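Local structure of CcbJ (Streptomyces caelestis, 4HGZ) at residues V187-A198 / A210-G218. The protein is an S-adenosyl-L-methionine-dependent methyltransferase of Streptomyces caelestis, probably acting on a nitrogen atom of its substrate. Residues are numbered along the deposited sequence; the frame is centred on the assembly and turned at random.
Sequences VELEDTAVHLEA and AHHIVLSEG
His195 and His212 meet rim to rim, neither ring over the other, with their planes turned 54° apart. Val214 CG1 lies over one face of the His195 ring, 4.3 Å from its centroid and 19° off the normal, a CH-pi contact; over one face of His212 comes Leu196 O, set toward the rim. At the edges His195 ND1 and His212 NE2 share a hydrogen bond of 3.1 Å. Through its other ring nitrogen, NE2, His195 donates to Glu190 OE2 over 2.6 Å, reaching the anti side of the carboxylate, so both ring nitrogens are engaged and the imidazole's rotation is fixed. His212 is placed by CG standing anti to the backbone N (chi1 -179°); its ND1 meets a water that donates to Glu197 OE2, an oxygen also hydrogen-bonded to Tyr226 OH.

His195, Glu197, His212 and Val214 lie on one face of a beta hairpin, strands 193-202 and 207-216, the central pair of a four-stranded antiparallel sheet separate from the mixed methyltransferase sheet. Val194-Leu215, Leu196-Ile213 and Ala198-His211 are its hydrogen-bonded pairs, each closed by two backbone bonds. Where strand 181-189 adjoins, Val187 and Glu188 both donate to His195 O, a classic beta bulge.

On the other face, Leu196 CD1 reaches Leu215 CD1 at 3.6 Å, the two side chains crossing at about a right angle, and Ile213 CD1 approaches Ala198 CB at 4.1 Å. Two further subunits pack there: Phe184 of a second subunit on Leu196, Val194 of a third on Ile213.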
loop_
_atom_site.group_PDB
_atom_site.type_symbol
_atom_site.label_atom_id
_atom_site.label_comp_id
_atom_site.label_asym_id
_atom_site.label_seq_id
_atom_site.Cartn_x
_atom_site.Cartn_y
_atom_site.Cartn_z
ATOM N N VAL C 187 -13.701 4.543 -13.167
ATOM C CA VAL C 187 -15.033 4.160 -12.702
ATOM C C VAL C 187 -15.672 3.087 -13.588
ATOM O O VAL C 187 -16.088 2.049 -13.091
ATOM C CB VAL C 187 -15.973 5.370 -12.607
ATOM C CG1 VAL C 187 -17.384 4.931 -12.180
ATOM C CG2 VAL C 187 -15.392 6.408 -11.652
ATOM N N GLU C 188 -15.746 3.327 -14.895
ATOM C CA GLU C 188 -16.320 2.332 -15.797
ATOM C C GLU C 188 -15.849 2.477 -17.244
ATOM O O GLU C 188 -15.463 3.557 -17.665
ATOM C CB GLU C 188 -17.841 2.409 -15.754
ATOM C CG GLU C 188 -18.521 1.382 -16.649
ATOM C CD GLU C 188 -18.355 -0.026 -16.124
ATOM O OE1 GLU C 188 -19.071 -0.386 -15.163
ATOM O OE2 GLU C 188 -17.514 -0.770 -16.674
ATOM N N LEU C 189 -15.891 1.392 -18.008
ATOM C CA LEU C 189 -15.529 1.450 -19.430
ATOM C C LEU C 189 -16.710 1.161 -20.349
ATOM O O LEU C 189 -17.576 0.362 -20.019
ATOM C CB LEU C 189 -14.435 0.436 -19.752
ATOM C CG LEU C 189 -13.269 0.309 -18.790
ATOM C CD1 LEU C 189 -12.448 -0.900 -19.204
ATOM C CD2 LEU C 189 -12.434 1.573 -18.814
ATOM N N GLU C 190 -16.729 1.809 -21.508
ATOM C CA GLU C 190 -17.690 1.505 -22.565
ATOM C C GLU C 190 -16.902 1.395 -23.853
ATOM O O GLU C 190 -15.730 1.755 -23.893
ATOM C CB GLU C 190 -18.701 2.631 -22.765
ATOM C CG GLU C 190 -19.478 3.092 -21.556
ATOM C CD GLU C 190 -20.454 4.204 -21.926
ATOM O OE1 GLU C 190 -20.909 4.225 -23.093
ATOM O OE2 GLU C 190 -20.767 5.059 -21.066
ATOM N N ASP C 191 -17.556 0.957 -24.918
ATOM C CA ASP C 191 -16.879 0.793 -26.201
ATOM C C ASP C 191 -16.266 2.104 -26.695
ATOM O O ASP C 191 -15.177 2.109 -27.268
ATOM C CB ASP C 191 -17.841 0.228 -27.255
ATOM C CG ASP C 191 -18.706 -0.910 -26.716
ATOM O OD1 ASP C 191 -18.758 -1.085 -25.481
ATOM O OD2 ASP C 191 -19.341 -1.623 -27.525
ATOM N N THR C 192 -16.965 3.211 -26.469
ATOM C CA THR C 192 -16.562 4.498 -27.041
ATOM C C THR C 192 -16.346 5.601 -26.001
ATOM O O THR C 192 -16.239 6.769 -26.353
ATOM C CB THR C 192 -17.605 5.018 -28.067
ATOM O OG1 THR C 192 -18.808 5.385 -27.383
ATOM C CG2 THR C 192 -17.928 3.957 -29.146
ATOM N N ALA C 193 -16.294 5.244 -24.723
ATOM C CA ALA C 193 -16.038 6.239 -23.693
ATOM C C ALA C 193 -15.526 5.585 -22.424
ATOM O O ALA C 193 -15.796 4.410 -22.177
ATOM C CB ALA C 193 -17.297 7.043 -23.399
ATOM N N VAL C 194 -14.784 6.346 -21.629
ATOM C CA VAL C 194 -14.380 5.887 -20.313
ATOM C C VAL C 194 -14.898 6.864 -19.272
ATOM O O VAL C 194 -14.919 8.079 -19.497
ATOM C CB VAL C 194 -12.852 5.749 -20.182
ATOM C CG1 VAL C 194 -12.306 4.920 -21.329
ATOM C CG2 VAL C 194 -12.205 7.108 -20.185
ATOM N N HIS C 195 -15.334 6.315 -18.145
ATOM C CA HIS C 195 -15.774 7.100 -17.008
ATOM C C HIS C 195 -14.724 7.020 -15.913
ATOM O O HIS C 195 -14.392 5.934 -15.429
ATOM C CB HIS C 195 -17.122 6.585 -16.495
ATOM C CG HIS C 195 -18.215 6.647 -17.517
ATOM N ND1 HIS C 195 -19.278 7.518 -17.420
ATOM C CD2 HIS C 195 -18.395 5.963 -18.672
ATOM C CE1 HIS C 195 -20.075 7.358 -18.463
ATOM N NE2 HIS C 195 -19.561 6.421 -19.238
ATOM N N LEU C 196 -14.199 8.178 -15.530
ATOM C CA LEU C 196 -13.147 8.260 -14.521
ATOM C C LEU C 196 -13.580 9.191 -13.394
ATOM O O LEU C 196 -14.590 9.884 -13.506
ATOM C CB LEU C 196 -11.866 8.791 -15.164
ATOM C CG LEU C 196 -11.614 8.145 -16.525
ATOM C CD1 LEU C 196 -10.657 8.955 -17.387
ATOM C CD2 LEU C 196 -11.089 6.744 -16.310
ATOM N N GLU C 197 -12.803 9.219 -12.316
ATOM C CA GLU C 197 -13.103 10.097 -11.191
ATOM C C GLU C 197 -11.842 10.724 -10.652
ATOM O O GLU C 197 -10.860 10.028 -10.400
ATOM C CB GLU C 197 -13.799 9.333 -10.068
ATOM C CG GLU C 197 -14.170 10.211 -8.901
ATOM C CD GLU C 197 -15.267 9.607 -8.042
ATOM O OE1 GLU C 197 -14.950 8.752 -7.188
ATOM O OE2 GLU C 197 -16.446 9.996 -8.220
ATOM N N ALA C 198 -11.866 12.047 -10.514
ATOM C CA ALA C 198 -10.799 12.771 -9.838
ATOM C C ALA C 198 -11.388 13.280 -8.537
ATOM O O ALA C 198 -12.512 13.801 -8.513
ATOM C CB ALA C 198 -10.291 13.918 -10.686
ATOM N N ALA C 210 -15.245 15.932 -5.768
ATOM C CA ALA C 210 -14.863 15.117 -6.903
ATOM C C ALA C 210 -15.493 15.592 -8.207
ATOM O O ALA C 210 -16.494 16.299 -8.210
ATOM C CB ALA C 210 -15.243 13.677 -6.643
ATOM N N HIS C 211 -14.867 15.205 -9.307
ATOM C CA HIS C 211 -15.473 15.283 -10.622
ATOM C C HIS C 211 -15.652 13.879 -11.162
ATOM O O HIS C 211 -14.716 13.072 -11.154
ATOM C CB HIS C 211 -14.564 16.024 -11.589
ATOM C CG HIS C 211 -14.611 17.506 -11.444
ATOM N ND1 HIS C 211 -15.049 18.334 -12.453
ATOM C CD2 HIS C 211 -14.277 18.311 -10.412
ATOM C CE1 HIS C 211 -14.978 19.588 -12.049
ATOM N NE2 HIS C 211 -14.512 19.602 -10.815
ATOM N N HIS C 212 -16.852 13.580 -11.634
ATOM C CA HIS C 212 -17.022 12.420 -12.478
ATOM C C HIS C 212 -16.658 12.893 -13.878
ATOM O O HIS C 212 -17.213 13.873 -14.363
ATOM C CB HIS C 212 -18.460 11.903 -12.416
ATOM C CG HIS C 212 -18.698 10.685 -13.258
ATOM N ND1 HIS C 212 -18.631 9.403 -12.754
ATOM C CD2 HIS C 212 -18.991 10.556 -14.577
ATOM C CE1 HIS C 212 -18.872 8.538 -13.725
ATOM N NE2 HIS C 212 -19.095 9.211 -14.840
ATOM N N ILE C 213 -15.704 12.214 -14.510
ATOM C CA ILE C 213 -15.211 12.584 -15.840
ATOM C C ILE C 213 -15.607 11.569 -16.911
ATOM O O ILE C 213 -15.472 10.363 -16.711
ATOM C CB ILE C 213 -13.679 12.662 -15.837
ATOM C CG1 ILE C 213 -13.207 13.551 -14.689
ATOM C CG2 ILE C 213 -13.166 13.160 -17.172
ATOM C CD1 ILE C 213 -11.714 13.489 -14.463
ATOM N N VAL C 214 -16.080 12.058 -18.047
ATOM C CA VAL C 214 -16.379 11.201 -19.197
ATOM C C VAL C 214 -15.540 11.661 -20.391
ATOM O O VAL C 214 -15.650 12.812 -20.824
ATOM C CB VAL C 214 -17.881 11.266 -19.583
ATOM C CG1 VAL C 214 -18.216 10.221 -20.614
ATOM C CG2 VAL C 214 -18.763 11.071 -18.368
ATOM N N LEU C 215 -14.678 10.781 -20.897
ATOM C CA LEU C 215 -13.889 11.074 -22.094
ATOM C C LEU C 215 -14.426 10.220 -23.224
ATOM O O LEU C 215 -14.651 9.021 -23.041
ATOM C CB LEU C 215 -12.423 10.730 -21.874
ATOM C CG LEU C 215 -11.765 11.214 -20.588
ATOM C CD1 LEU C 215 -10.313 10.739 -20.535
ATOM C CD2 LEU C 215 -11.839 12.718 -20.505
ATOM N N SER C 216 -14.626 10.821 -24.391
ATOM C CA SER C 216 -15.259 10.101 -25.495
ATOM C C SER C 216 -14.370 10.043 -26.723
ATOM O O SER C 216 -13.590 10.968 -26.977
ATOM C CB SER C 216 -16.611 10.737 -25.854
ATOM O OG SER C 216 -17.289 11.192 -24.694
ATOM N N GLU C 217 -14.505 8.959 -27.484
ATOM C CA GLU C 217 -13.731 8.742 -28.705
ATOM C C GLU C 217 -13.598 10.001 -29.558
ATOM O O GLU C 217 -12.552 10.247 -30.159
ATOM C CB GLU C 217 -14.339 7.615 -29.537
ATOM C CG GLU C 217 -13.546 7.279 -30.790
ATOM C CD GLU C 217 -12.175 6.694 -30.492
ATOM O OE1 GLU C 217 -12.074 5.826 -29.598
ATOM O OE2 GLU C 217 -11.197 7.092 -31.162
ATOM N N GLY C 218 -14.643 10.811 -29.619
ATOM C CA GLY C 218 -14.543 12.037 -30.405
ATOM C C GLY C 218 -13.456 12.989 -29.927
ATOM O O GLY C 218 -12.785 13.654 -30.720
HETATM O O HOH W 1 -13.491 3.431 -29.527
HETATM O O HOH W 2 -18.594 9.296 -10.080
#